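Local structure of aminopeptidase N (Francisella tularensis subsp. tularensis, 5DLL) at residues 109-112 and 113-116; 562-565 and 566-569. The protein is a zinc-dependent aminopeptidase of the M1 family that releases N-terminal residues, preferably alanine, from peptides, and is probably involved in breaking down intracellular peptides. All blocks are in the same frame, centred on the assembly; numbering follows the deposited sequence.

Interaction 1: 109-112 and 113-116; sequences EINP and SANT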
# COMPACT_ATOMS: atom_id res chain seq x y z
N GLU A 109 -4.89 33.85 15.16
CA GLU A 109 -4.11 34.24 13.98
C GLU A 109 -2.96 33.25 13.76
O GLU A 109 -2.33 32.79 14.71
CB GLU A 109 -3.56 35.65 14.15
CG GLU A 109 -2.82 36.20 12.94
CD GLU A 109 -2.16 37.53 13.24
OE1 GLU A 109 -2.89 38.49 13.55
OE2 GLU A 109 -0.91 37.61 13.16
N ILE A 110 -2.68 32.94 12.50
CA ILE A 110 -1.65 31.97 12.14
C ILE A 110 -0.91 32.37 10.86
O ILE A 110 -1.40 33.17 10.07
CB ILE A 110 -2.24 30.56 11.94
CG1 ILE A 110 -3.35 30.58 10.88
CG2 ILE A 110 -2.77 30.01 13.26
CD1 ILE A 110 -3.93 29.22 10.56
N ASN A 111 0.27 31.78 10.68
CA ASN A 111 1.17 32.15 9.59
C ASN A 111 1.44 30.93 8.70
O ASN A 111 2.33 30.14 8.99
CB ASN A 111 2.47 32.71 10.17
CG ASN A 111 3.26 33.53 9.17
OD1 ASN A 111 3.07 33.43 7.95
ND2 ASN A 111 4.17 34.35 9.68
N PRO A 112 0.64 30.78 7.62
CA PRO A 112 0.84 29.70 6.65
C PRO A 112 2.16 29.82 5.89
O PRO A 112 2.81 28.80 5.63
CB PRO A 112 -0.34 29.87 5.69
CG PRO A 112 -1.38 30.57 6.49
CD PRO A 112 -0.62 31.50 7.38
N SER A 113 2.55 31.04 5.56
CA SER A 113 3.79 31.30 4.84
C SER A 113 5.00 30.75 5.59
O SER A 113 5.97 30.32 4.97
CB SER A 113 3.96 32.80 4.62
OG SER A 113 5.14 33.07 3.89
N ALA A 114 4.91 30.77 6.93
CA ALA A 114 6.00 30.35 7.81
C ALA A 114 5.97 28.87 8.21
O ALA A 114 6.95 28.37 8.76
CB ALA A 114 6.00 31.21 9.06
N ASN A 115 4.86 28.19 7.95
CA ASN A 115 4.70 26.78 8.30
C ASN A 115 5.44 25.87 7.32
O ASN A 115 5.06 25.75 6.15
CB ASN A 115 3.22 26.41 8.34
CG ASN A 115 2.98 24.98 8.81
OD1 ASN A 115 3.89 24.16 8.90
ND2 ASN A 115 1.73 24.68 9.12
N THR A 116 6.49 25.22 7.82
CA THR A 116 7.26 24.24 7.05
C THR A 116 7.12 22.82 7.63
O THR A 116 7.85 21.91 7.21
CB THR A 116 8.75 24.63 7.00
OG1 THR A 116 9.25 24.78 8.33
CG2 THR A 116 8.94 25.94 6.23
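Between P112 and N115 the chain makes a type I beta turn, closed by a hydrogen bond from N115 N to P112 O of 3.2 Å. The turn takes over where strand 101-110, part of the large sheet of the N-terminal domain of this M1 peptidase, runs out. P112 opens the turn at position i, where its phi is not part of the definition; it needs no N-H there, only the carbonyl that accepts from N115 N. Its side chain, buried, rests on T42 of strand 42-52. S113 and A114, the two corner residues, are small and exposed; S113 is also tied to E39 through its backbone. N111 reaches forward over the turn: with CG anti to its backbone N (chi1 -161°) the amide lies beside A114, whose CB is 3.6 Å from N111 CG. A114 N is offered two acceptors, N111 O and N111 OD1, both weak bonds of 3.4 Å with bent N-H geometry. N115, the last residue, sends its amide away from the turn into the following loop, where ND2 gives hydrogen bonds to the carbonyls of E119 and L121 and OD1 pairs with S117 OG. Its CB stays behind, 3.6 Å from P112 O.

Interaction 2: 562-565 and 566-569; sequences DNNA and FNRW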
# COMPACT_ATOMS: atom_id res chain seq x y z
N ASP A 562 -5.75 -28.84 -9.54
CA ASP A 562 -6.40 -28.05 -8.48
C ASP A 562 -7.24 -26.90 -9.06
O ASP A 562 -6.78 -26.17 -9.94
CB ASP A 562 -5.34 -27.48 -7.52
CG ASP A 562 -5.94 -26.86 -6.25
OD1 ASP A 562 -7.18 -26.69 -6.16
OD2 ASP A 562 -5.16 -26.54 -5.33
N ASN A 563 -8.47 -26.76 -8.56
CA ASN A 563 -9.34 -25.64 -8.93
C ASN A 563 -8.72 -24.29 -8.55
O ASN A 563 -8.79 -23.34 -9.32
CB ASN A 563 -10.71 -25.75 -8.24
CG ASN A 563 -11.62 -26.77 -8.91
OD1 ASN A 563 -11.64 -26.91 -10.13
ND2 ASN A 563 -12.42 -27.46 -8.10
N ASN A 564 -8.12 -24.24 -7.36
CA ASN A 564 -7.57 -23.00 -6.80
C ASN A 564 -6.35 -22.47 -7.55
O ASN A 564 -5.26 -23.02 -7.43
CB ASN A 564 -7.21 -23.20 -5.32
CG ASN A 564 -6.89 -21.90 -4.61
OD1 ASN A 564 -5.79 -21.72 -4.09
ND2 ASN A 564 -7.85 -20.99 -4.59
N ALA A 565 -6.56 -21.40 -8.32
CA ALA A 565 -5.49 -20.76 -9.09
C ALA A 565 -4.26 -20.40 -8.24
O ALA A 565 -3.12 -20.53 -8.70
CB ALA A 565 -6.02 -19.52 -9.79
N PHE A 566 -4.49 -19.92 -7.02
CA PHE A 566 -3.40 -19.51 -6.15
C PHE A 566 -2.49 -20.70 -5.83
O PHE A 566 -1.29 -20.64 -6.06
CB PHE A 566 -3.93 -18.88 -4.86
CG PHE A 566 -2.85 -18.46 -3.90
CD1 PHE A 566 -2.24 -17.22 -4.02
CD2 PHE A 566 -2.45 -19.31 -2.87
CE1 PHE A 566 -1.24 -16.84 -3.14
CE2 PHE A 566 -1.46 -18.93 -1.99
CZ PHE A 566 -0.85 -17.69 -2.12
N ASN A 567 -3.08 -21.78 -5.30
CA ASN A 567 -2.30 -22.95 -4.91
C ASN A 567 -1.57 -23.60 -6.09
O ASN A 567 -0.57 -24.29 -5.88
CB ASN A 567 -3.17 -24.00 -4.20
CG ASN A 567 -3.18 -23.84 -2.68
OD1 ASN A 567 -2.53 -22.95 -2.13
ND2 ASN A 567 -3.91 -24.71 -2.01
N ARG A 568 -2.06 -23.37 -7.30
CA ARG A 568 -1.35 -23.82 -8.51
C ARG A 568 -0.05 -23.04 -8.69
O ARG A 568 1.01 -23.63 -8.87
CB ARG A 568 -2.24 -23.67 -9.75
CG ARG A 568 -3.42 -24.63 -9.78
CD ARG A 568 -4.30 -24.43 -11.01
NE ARG A 568 -3.75 -25.09 -12.20
CZ ARG A 568 -4.42 -25.32 -13.33
NH1 ARG A 568 -5.69 -24.95 -13.46
NH2 ARG A 568 -3.81 -25.91 -14.35
N TRP A 569 -0.14 -21.71 -8.63
CA TRP A 569 1.04 -20.84 -8.63
C TRP A 569 1.95 -21.16 -7.43
O TRP A 569 3.16 -21.31 -7.58
CB TRP A 569 0.61 -19.36 -8.63
CG TRP A 569 1.69 -18.38 -8.26
CD1 TRP A 569 2.54 -17.74 -9.11
CD2 TRP A 569 2.01 -17.91 -6.95
NE1 TRP A 569 3.38 -16.90 -8.41
CE2 TRP A 569 3.07 -16.99 -7.08
CE3 TRP A 569 1.50 -18.17 -5.67
CZ2 TRP A 569 3.63 -16.34 -5.98
CZ3 TRP A 569 2.06 -17.53 -4.58
CH2 TRP A 569 3.12 -16.63 -4.74
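R568 lays its aliphatic chain over the carbonyls of the preceding loop, CG 3.4 Å from N564 O and CD 3.2 Å from D562 O. A bend at chi3 (81°) then turns the guanidinium end toward helix 552-561, where NE donates to V559 O; a long, flexible side chain that ends in N-H groups suits this span between two helices. D562 ties the loop down in a different way. Its OD1 accepts from N564 N at 2.9 Å, met from above the carboxylate plane, which makes an Asx turn, and it also forms a salt bridge with R538. Its OD2 lies 3.4 Å from N567 CB and is bound by S535 OG; S535 OG also bonds to N567 ND2, which donates to L536 O as well. Here the Asx turn runs directly into the N-cap of helix 565-581, in the C-terminal helical domain: N564 sits at the cap, and its OD1, brought back over the first turn by a CG anti to the backbone N (chi1 -169°), takes the N-H of N567 at 3.0 Å. Asparagine fits here because its short amide can replace the carbonyl that a preceding turn would have supplied. The two amide planes of N564 and N567 stand almost perpendicular, 89° apart. Regular i to i+4 bonding follows at once, R568 N to N564 O and W569 N to A565 O. Beyond the cap, W569 CE3 lies over one face of the F566 ring, 4.0 Å above its plane and toward the rim.

Overall arrangement
Interactions 1 and 2 lie on opposite sides of the chain's centre, with their own centres 56 Å apart and their nearest atoms about 41 Å apart, so neither touches the other. Interaction 1 belongs to the surface of the N-terminal domain, and the side chain of P112 is about 13 Å from the bound sodium ion, whose site includes V44, T106 and T141. Interaction 2 is buried at the start of the C-terminal helical region, and W569 reaches across to helix 349-369 of the peptidase domain. The zinc site of H309, H313 and E332 belongs to the peptidase domain, which with the Ig-like domain lies between the two ranges in sequence, and both contacts lie away from it.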